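Local coordinates for protein NADPH-ferredoxin reductase FprA (PDB 1LQT) that probably transfers electrons between NADPH and ferredoxin through a bound FAD, and may in this way supply cytochrome P450 systems, at residues Q247-K250 and V251-Y255; L166-P170 and D171-R175; T208-E211 and L212-A216. All coordinates share one frame; numbering follows the deposited sequence. Where two conformers were deposited one is given.

Contact 1 of 3, residues Q247-K250 and V251-Y255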
loop_
_atom_site.group_PDB
_atom_site.type_symbol
_atom_site.label_atom_id
_atom_site.label_comp_id
_atom_site.label_asym_id
_atom_site.label_seq_id
_atom_site.Cartn_x
_atom_site.Cartn_y
_atom_site.Cartn_z
ATOM N N GLN A 247 3.174 14.623 -19.828
ATOM C CA GLN A 247 1.944 15.180 -19.296
ATOM C C GLN A 247 2.173 15.788 -17.917
ATOM O O GLN A 247 1.641 16.841 -17.598
ATOM C CB GLN A 247 0.805 14.149 -19.285
ATOM C CG GLN A 247 0.447 13.620 -20.655
ATOM C CD GLN A 247 0.055 14.715 -21.615
ATOM O OE1 GLN A 247 -0.732 15.597 -21.274
ATOM N NE2 GLN A 247 0.586 14.650 -22.833
ATOM N N ASN A 248 2.953 15.112 -17.091
ATOM C CA ASN A 248 3.248 15.617 -15.766
ATOM C C ASN A 248 3.883 17.005 -15.850
ATOM O O ASN A 248 3.528 17.886 -15.075
ATOM C CB ASN A 248 4.227 14.716 -15.036
ATOM C CG ASN A 248 3.635 13.450 -14.489
ATOM O OD1 ASN A 248 2.431 13.207 -14.550
ATOM N ND2 ASN A 248 4.512 12.633 -13.927
ATOM N N ILE A 249 4.861 17.173 -16.736
ATOM C CA ILE A 249 5.579 18.437 -16.781
ATOM C C ILE A 249 4.633 19.544 -17.247
ATOM O O ILE A 249 4.714 20.661 -16.754
ATOM C CB ILE A 249 6.853 18.318 -17.629
ATOM C CG1 ILE A 249 7.849 17.347 -16.997
ATOM C CG2 ILE A 249 7.521 19.676 -17.847
ATOM C CD1 ILE A 249 8.125 17.526 -15.535
ATOM N N LYS A 250 3.711 19.242 -18.160
ATOM C CA LYS A 250 2.729 20.251 -18.567
ATOM C C LYS A 250 1.920 20.721 -17.363
ATOM O O LYS A 250 1.665 21.900 -17.171
ATOM C CB LYS A 250 1.794 19.684 -19.645
ATOM C CG LYS A 250 2.433 19.479 -21.001
ATOM C CD LYS A 250 1.487 18.750 -21.971
ATOM C CE LYS A 250 2.167 18.368 -23.302
ATOM N NZ LYS A 250 1.201 17.678 -24.240
ATOM N N VAL A 251 1.521 19.774 -16.527
ATOM C CA VAL A 251 0.749 20.096 -15.334
ATOM C C VAL A 251 1.576 20.918 -14.338
ATOM O O VAL A 251 1.112 21.918 -13.802
ATOM C CB VAL A 251 0.196 18.828 -14.701
ATOM C CG1 VAL A 251 -0.422 19.124 -13.358
ATOM C CG2 VAL A 251 -0.818 18.167 -15.642
ATOM N N LEU A 252 2.825 20.521 -14.130
ATOM C CA LEU A 252 3.682 21.256 -13.217
ATOM C C LEU A 252 3.932 22.688 -13.707
ATOM O O LEU A 252 3.959 23.605 -12.913
ATOM C CB LEU A 252 5.013 20.534 -12.999
ATOM C CG LEU A 252 4.922 19.166 -12.327
ATOM C CD1 LEU A 252 6.326 18.627 -12.181
ATOM C CD2 LEU A 252 4.213 19.178 -10.976
ATOM N N ARG A 253 4.160 22.852 -15.009
ATOM C CA ARG A 253 4.318 24.192 -15.550
ATOM C C ARG A 253 3.071 25.028 -15.271
ATOM O O ARG A 253 3.173 26.218 -14.954
ATOM C CB ARG A 253 4.583 24.162 -17.053
ATOM C CG ARG A 253 5.914 23.556 -17.487
ATOM C CD ARG A 253 6.247 23.882 -18.923
ATOM N NE ARG A 253 7.354 23.107 -19.452
ATOM C CZ ARG A 253 8.620 23.323 -19.163
ATOM N NH1 ARG A 253 8.948 24.295 -18.337
ATOM N NH2 ARG A 253 9.551 22.565 -19.727
ATOM N N GLY A 254 1.895 24.422 -15.416
ATOM C CA GLY A 254 0.672 25.138 -15.135
ATOM C C GLY A 254 0.639 25.638 -13.701
ATOM O O GLY A 254 0.242 26.758 -13.433
ATOM N N TYR A 255 1.038 24.801 -12.765
ATOM C CA TYR A 255 1.064 25.252 -11.369
ATOM C C TYR A 255 2.096 26.351 -11.138
ATOM O O TYR A 255 1.807 27.322 -10.422
ATOM C CB TYR A 255 1.358 24.088 -10.415
ATOM C CG TYR A 255 0.223 23.091 -10.306
ATOM C CD1 TYR A 255 -1.067 23.515 -10.022
ATOM C CD2 TYR A 255 0.448 21.756 -10.374
ATOM C CE1 TYR A 255 -2.102 22.609 -9.917
ATOM C CE2 TYR A 255 -0.595 20.839 -10.269
ATOM C CZ TYR A 255 -1.863 21.285 -10.067
ATOM O OH TYR A 255 -2.933 20.425 -9.974
#

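Contact 2 of 3, residues L166-P170 and D171-R175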
loop_
_atom_site.group_PDB
_atom_site.type_symbol
_atom_site.label_atom_id
_atom_site.label_comp_id
_atom_site.label_asym_id
_atom_site.label_seq_id
_atom_site.Cartn_x
_atom_site.Cartn_y
_atom_site.Cartn_z
ATOM N N LEU A 166 -3.475 15.965 4.572
ATOM C CA LEU A 166 -3.076 16.998 5.522
ATOM C C LEU A 166 -3.687 18.367 5.253
ATOM O O LEU A 166 -3.823 19.162 6.175
ATOM C CB LEU A 166 -1.547 17.125 5.555
ATOM C CG LEU A 166 -0.792 15.952 6.197
ATOM C CD1 LEU A 166 0.702 16.129 5.922
ATOM C CD2 LEU A 166 -1.053 15.861 7.692
ATOM N N LEU A 167 -4.039 18.629 3.999
ATOM C CA LEU A 167 -4.462 19.971 3.571
ATOM C C LEU A 167 -5.909 20.108 3.134
ATOM O O LEU A 167 -6.419 21.198 3.059
ATOM C CB LEU A 167 -3.577 20.469 2.450
ATOM C CG LEU A 167 -2.139 20.777 2.860
ATOM C CD1 LEU A 167 -1.275 21.050 1.657
ATOM C CD2 LEU A 167 -2.081 21.958 3.778
ATOM N N THR A 168 -6.595 18.994 2.909
ATOM C CA THR A 168 -7.971 19.068 2.442
ATOM C C THR A 168 -8.880 19.598 3.541
ATOM O O THR A 168 -8.716 19.317 4.721
ATOM C CB THR A 168 -8.466 17.678 2.011
ATOM O OG1 THR A 168 -7.752 17.245 0.842
ATOM C CG2 THR A 168 -9.943 17.672 1.638
ATOM N N ASP A 169 -9.831 20.417 3.148
ATOM C CA ASP A 169 -10.825 20.933 4.080
ATOM C C ASP A 169 -11.434 19.759 4.835
ATOM O O ASP A 169 -11.956 18.837 4.213
ATOM C CB ASP A 169 -11.896 21.640 3.236
ATOM C CG ASP A 169 -13.036 22.219 4.031
ATOM O OD1 ASP A 169 -13.120 22.042 5.263
ATOM O OD2 ASP A 169 -13.906 22.909 3.458
ATOM N N PRO A 170 -11.349 19.747 6.151
ATOM C CA PRO A 170 -11.941 18.647 6.911
ATOM C C PRO A 170 -13.435 18.441 6.658
ATOM O O PRO A 170 -13.921 17.326 6.830
ATOM C CB PRO A 170 -11.617 19.009 8.356
ATOM C CG PRO A 170 -11.343 20.473 8.312
ATOM C CD PRO A 170 -10.620 20.678 7.025
ATOM N N ASP A 171 -14.155 19.489 6.269
ATOM C CA ASP A 171 -15.560 19.317 5.954
ATOM C C ASP A 171 -15.730 18.405 4.727
ATOM O O ASP A 171 -16.771 17.757 4.586
ATOM C CB ASP A 171 -16.212 20.660 5.646
ATOM C CG ASP A 171 -16.399 21.513 6.844
ATOM O OD1 ASP A 171 -16.393 21.020 7.993
ATOM O OD2 ASP A 171 -16.599 22.743 6.722
ATOM N N VAL A 172 -14.743 18.393 3.830
ATOM C CA VAL A 172 -14.754 17.512 2.684
ATOM C C VAL A 172 -14.366 16.092 3.167
ATOM O O VAL A 172 -15.035 15.108 2.819
ATOM C CB VAL A 172 -13.799 18.038 1.596
ATOM C CG1 VAL A 172 -13.589 17.039 0.509
ATOM C CG2 VAL A 172 -14.332 19.344 1.061
ATOM N N LEU A 173 -13.311 15.981 3.968
ATOM C CA LEU A 173 -12.914 14.677 4.452
ATOM C C LEU A 173 -13.993 14.033 5.320
ATOM O O LEU A 173 -14.074 12.804 5.378
ATOM C CB LEU A 173 -11.586 14.763 5.204
ATOM C CG LEU A 173 -10.386 15.201 4.370
ATOM C CD1 LEU A 173 -9.179 15.282 5.258
ATOM C CD2 LEU A 173 -10.142 14.268 3.195
ATOM N N ALA A 174 -14.836 14.845 5.944
ATOM C CA ALA A 174 -15.887 14.307 6.800
ATOM C C ALA A 174 -16.923 13.502 6.043
ATOM O O ALA A 174 -17.708 12.799 6.664
ATOM C CB ALA A 174 -16.547 15.442 7.621
ATOM N N ARG A 175 -16.953 13.591 4.717
ATOM C CA ARG A 175 -17.882 12.836 3.886
ATOM C C ARG A 175 -17.218 11.601 3.268
ATOM O O ARG A 175 -17.804 10.956 2.410
ATOM C CB ARG A 175 -18.497 13.721 2.798
ATOM C CG ARG A 175 -19.218 14.938 3.348
ATOM C CD ARG A 175 -20.320 14.612 4.316
ATOM N NE ARG A 175 -20.983 15.838 4.766
ATOM C CZ ARG A 175 -22.127 15.876 5.421
ATOM N NH1 ARG A 175 -22.767 14.772 5.747
ATOM N NH2 ARG A 175 -22.641 17.049 5.746
HETATM O O HOH W 1 -15.792 24.145 4.512
#

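Contact 3 of 3, residues T208-E211 and L212-A216. With ODP (4-oxo-nicotinamide-adenine dinucleotide phosphate), chain I.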
loop_
_atom_site.group_PDB
_atom_site.type_symbol
_atom_site.label_atom_id
_atom_site.label_comp_id
_atom_site.label_asym_id
_atom_site.label_seq_id
_atom_site.Cartn_x
_atom_site.Cartn_y
_atom_site.Cartn_z
ATOM N N THR A 208 1.949 10.284 -11.072
ATOM C CA THR A 208 1.214 10.161 -12.321
ATOM C C THR A 208 0.272 11.360 -12.490
ATOM O O THR A 208 0.041 12.136 -11.581
ATOM C CB THR A 208 0.543 8.789 -12.491
ATOM O OG1 THR A 208 -0.230 8.475 -11.332
ATOM C CG2 THR A 208 1.615 7.707 -12.629
ATOM N N THR A 209 -0.240 11.508 -13.709
ATOM C CA THR A 209 -0.760 12.806 -14.101
ATOM C C THR A 209 -2.081 13.201 -13.487
ATOM O O THR A 209 -2.248 14.324 -13.034
ATOM C CB THR A 209 -0.848 12.877 -15.619
ATOM O OG1 THR A 209 0.372 12.402 -16.228
ATOM C CG2 THR A 209 -1.058 14.316 -16.077
ATOM N N LEU A 210 -3.043 12.281 -13.457
ATOM C CA LEU A 210 -4.331 12.599 -12.869
ATOM C C LEU A 210 -4.180 13.046 -11.431
ATOM O O LEU A 210 -4.803 14.005 -10.975
ATOM C CB LEU A 210 -5.269 11.410 -12.991
ATOM C CG LEU A 210 -6.611 11.596 -12.291
ATOM C CD1 LEU A 210 -7.427 12.697 -12.909
ATOM C CD2 LEU A 210 -7.366 10.282 -12.353
ATOM N N GLU A 211 -3.299 12.370 -10.714
ATOM C CA GLU A 211 -3.066 12.669 -9.325
ATOM C C GLU A 211 -2.466 14.063 -9.157
ATOM O O GLU A 211 -2.792 14.781 -8.222
ATOM C CB GLU A 211 -2.207 11.570 -8.724
ATOM C CG GLU A 211 -2.981 10.240 -8.684
ATOM C CD GLU A 211 -3.268 9.536 -10.043
ATOM O OE1 GLU A 211 -2.509 9.731 -11.059
ATOM O OE2 GLU A 211 -4.295 8.762 -10.123
ATOM N N LEU A 212 -1.574 14.465 -10.061
ATOM C CA LEU A 212 -1.086 15.840 -10.029
ATOM C C LEU A 212 -2.187 16.834 -10.375
ATOM O O LEU A 212 -2.277 17.889 -9.759
ATOM C CB LEU A 212 0.077 16.007 -10.989
ATOM C CG LEU A 212 1.415 15.396 -10.568
ATOM C CD1 LEU A 212 2.398 15.496 -11.717
ATOM C CD2 LEU A 212 1.922 16.113 -9.313
ATOM N N ARG A 213 -3.025 16.507 -11.341
ATOM C CA ARG A 213 -4.108 17.407 -11.751
ATOM C C ARG A 213 -5.108 17.652 -10.646
ATOM O O ARG A 213 -5.617 18.770 -10.507
ATOM C CB ARG A 213 -4.830 16.872 -12.976
ATOM C CG ARG A 213 -4.079 16.922 -14.264
ATOM C CD ARG A 213 -4.972 16.541 -15.472
ATOM N NE ARG A 213 -4.199 16.312 -16.677
ATOM C CZ ARG A 213 -3.782 17.255 -17.480
ATOM N NH1 ARG A 213 -4.058 18.532 -17.214
ATOM N NH2 ARG A 213 -3.074 16.919 -18.554
ATOM N N GLU A 214 -5.403 16.595 -9.897
ATOM C CA GLU A 214 -6.396 16.668 -8.818
ATOM C C GLU A 214 -6.081 17.688 -7.755
ATOM O O GLU A 214 -6.982 18.163 -7.078
ATOM C CB GLU A 214 -6.503 15.327 -8.050
ATOM C CG GLU A 214 -7.002 14.155 -8.800
ATOM C CD GLU A 214 -7.042 12.907 -7.946
ATOM O OE1 GLU A 214 -6.312 12.761 -6.880
ATOM O OE2 GLU A 214 -7.781 12.032 -8.394
ATOM N N LEU A 215 -4.807 18.038 -7.603
ATOM C CA LEU A 215 -4.414 18.981 -6.581
ATOM C C LEU A 215 -5.076 20.351 -6.802
ATOM O O LEU A 215 -5.275 21.087 -5.836
ATOM C CB LEU A 215 -2.893 19.121 -6.548
ATOM C CG LEU A 215 -2.109 17.804 -6.392
ATOM C CD1 LEU A 215 -0.642 18.049 -6.502
ATOM C CD2 LEU A 215 -2.469 17.104 -5.098
ATOM N N ALA A 216 -5.375 20.674 -8.052
ATOM C CA ALA A 216 -5.988 21.953 -8.405
ATOM C C ALA A 216 -7.374 22.100 -7.821
ATOM O O ALA A 216 -7.901 23.210 -7.734
ATOM C CB ALA A 216 -6.058 22.100 -9.911
HETATM O O1X ODP I . 14.741 9.169 -6.677
HETATM P P2B ODP I . 13.653 8.143 -6.596
HETATM O O2X ODP I . 12.851 7.988 -7.871
HETATM O O3X ODP I . 14.137 6.798 -6.078
HETATM O O2B ODP I . 12.661 8.764 -5.486
HETATM C C2B ODP I . 11.690 7.979 -4.799
HETATM C C3B ODP I . 10.261 8.194 -5.239
HETATM O O3B ODP I . 10.031 9.569 -5.507
HETATM C C1B ODP I . 11.637 8.407 -3.378
HETATM N N9A ODP I . 12.741 8.027 -2.534
HETATM C C8A ODP I . 13.210 6.767 -2.256
HETATM N N7A ODP I . 14.201 6.790 -1.385
HETATM C C5A ODP I . 14.400 8.112 -1.064
HETATM C C4A ODP I . 13.491 8.884 -1.793
HETATM N N3A ODP I . 13.380 10.234 -1.721
HETATM C C2A ODP I . 14.257 10.809 -0.880
HETATM N N1A ODP I . 15.168 10.137 -0.122
HETATM C C6A ODP I . 15.248 8.775 -0.207
HETATM N N6A ODP I . 16.115 8.160 0.609
HETATM O O4B ODP I . 10.451 7.796 -2.902
HETATM C C4B ODP I . 9.494 7.815 -3.971
HETATM C C5B ODP I . 8.828 6.473 -4.057
HETATM O O5B ODP I . 7.774 6.575 -4.986
HETATM P PA ODP I . 7.040 5.248 -5.484
HETATM O O1A ODP I . 6.075 5.637 -6.509
HETATM O O2A ODP I . 8.017 4.190 -5.813
HETATM O O3 ODP I . 6.329 4.739 -4.148
HETATM P PN ODP I . 4.958 5.180 -3.388
HETATM O O1N ODP I . 4.738 6.640 -3.490
HETATM O O2N ODP I . 5.078 4.529 -2.067
HETATM O O5D ODP I . 3.834 4.497 -4.257
HETATM C C5D ODP I . 3.790 3.048 -4.322
HETATM C C4D ODP I . 2.984 2.650 -5.540
HETATM O O4D ODP I . 1.588 2.844 -5.345
HETATM C C1D ODP I . 1.070 3.643 -6.410
HETATM C C2D ODP I . 2.234 4.366 -6.942
HETATM O O2D ODP I . 2.036 5.009 -8.150
HETATM C C3D ODP I . 3.375 3.432 -6.788
HETATM O O3D ODP I . 3.409 2.585 -7.918
HETATM N N1N ODP I . -0.108 4.342 -6.035
HETATM C C2N ODP I . -0.988 4.734 -7.069
HETATM C C3N ODP I . -1.882 5.719 -6.812
HETATM C C7N ODP I . -2.752 6.086 -8.022
HETATM N N7N ODP I . -3.618 7.045 -7.822
HETATM O O7N ODP I . -2.557 5.468 -9.093
HETATM C C4N ODP I . -1.969 6.405 -5.591
HETATM O O99 ODP I . -2.762 7.371 -5.372
HETATM C C5N ODP I . -1.026 5.993 -4.542
HETATM C C6N ODP I . -0.090 4.967 -4.801
HETATM O O HOH W 2 -3.887 13.811 -5.940
#

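Contact 1 of 3, residues Q247-K250 and V251-Y255
The carbonyl oxygen of I249 takes the backbone N-H of R253 at 2.9 Å (O to N), in a nearly straight bond of 168° at hydrogen. CG of R253 also lies against this oxygen, 3.2 Å away, because chi1 of -67° sets that carbon beside its own backbone N. From there the arginine chain runs extended to NE and passes the isoleucine: CG2 of I249 lies over one face of the guanidinium, 3.8 Å from NE. The methyl shields that flat face, while NH2 makes a salt bridge with D235 and a hydrogen bond to I233 O, a division of labour that suits a long arginine. L252 N repeats the pattern on N248 O (2.9 Å), as expected in the middle of helix 243-256, which packs beside helix 209-214 in the NADP-binding domain. On the buried side, CD1 of I249 meets CD1 of L252 at 4.0 Å, two branched aliphatic chains crossing at an angle and filling the space toward P202, L203 and I225. N248 turns its amide to the neighbouring helix: OD1 accepts from T209 OG1 and ND2 reaches F207 O. G254 closes the turn with its N-H on K250 O.

Contact 2 of 3, residues L166-P170 and D171-R175
T168 and L173 cross at an angle, the threonine methyl CG2 lying 3.7 Å from CG of the leucine and equally near its CD2. The threonine's first torsion (chi1 -67°) turns CG2 anti to the backbone N, to the leucine, while OG1 swings back to R164 O in the preceding turn. One small side chain thus offers carbon to the new helix and oxygen to the old one. V172 CG1 meets the same methyl, T168 CG2, at 3.9 Å, from a direction roughly at right angles to that of the leucine, and L173 continues inward against L183 and L186 of helix 180-186.

D169 and D171 are set differently. Their carboxylate planes are turned 48° from each other, and D169 OD1 receives the backbone N-H of D171 at 2.9 Å, the donor standing well above the carboxylate plane. This is an N-cap: helix 157-167 has ended, and D169 precedes the short helix 170-173, whose first turn has N-H groups lacking helical acceptors. Aspartate is short enough to fold forward onto the N-H of D171. P170 suits the first helical position, where the lack of an N-H costs no bond. D169 O serves both V172 N and L173 N, the latter in the carbonyl plane.

D169 OD1 and D171 OD2 lie only 3.8 Å apart, but water 1 donates to both carboxylates, through D169 OD2 and D171 OD2. Together with the capping N-H and weak, long ion pairs from D169 to R189 and from D171 to R187, it probably eases the repulsion between two negative charges.

Contact 3 of 3, residues T208-E211 and L212-A216
E211 touches L215 one turn on, its carbonyl O lying 3.6 Å from the leucine CG, and near the start of helix 209-214 its side chain leads from this backbone to the bound nucleotide. CB lies beside the adjacent peptide N, that of L212. CG, set beside its own backbone N by chi1 (-67°), lies 3.4 Å from N7N, the carboxamide nitrogen of the NADP derivative; the bend at chi2 (70°) then carries CD and the carboxylate round to it. CD lies equally near that nitrogen. At the tip the two oxygens part company: OE2 accepts from N7N, 2.9 Å between the two atoms, with 141° at hydrogen, and OE1 accepts from T208 OG1 at 2.6 Å, from above the carboxylate plane. T208 OG1 in turn meets N157 ND2, so a second-shell threonine steadies the carboxylate. T208 stands at the N-cap, but its side chain is spent on the glutamate rather than on capping; its carbonyl still accepts from L212 N. Water 2 donates to E211 O and to E214 OE1, which also bonds to H57.

Elsewhere on the helix CG2 of T209 lies beside R213, 3.8 Å from NE, with the two side chains pointing the same way; the T209 hydroxyl is engaged by N248.

A carboxylate suits position 211 because it can accept from two donors at once, the amide of the nicotinamide-derived ring and the threonine hydroxyl. Gripped by both, it is probably restrained in its rotation, which would help to orient the carboxamide, and with it the ring, near the flavin.

How the contacts relate
Along the chain contact 2 comes first, then contact 3, then contact 1, each a local arrangement within or between helices. Contacts 1 and 3 lie on helices 243-256 and 209-214, their centres about 9 Å apart, and touch: Y255 OH bonds to L212 O, and the two helices also share a polar side-chain bond. Contact 2, where helix 157-167 gives way to helix 170-173, is about 17 Å from contact 3 and 25 Å from contact 1, centre to centre, and touches neither. Helix 157-167 nevertheless packs against helix 209-214 beside the parallel sheet of the NADP-binding domain. Contact 3 bears directly on the nucleotide; contact 1 packs alongside it, and contact 2 lies remote from the annotated sites.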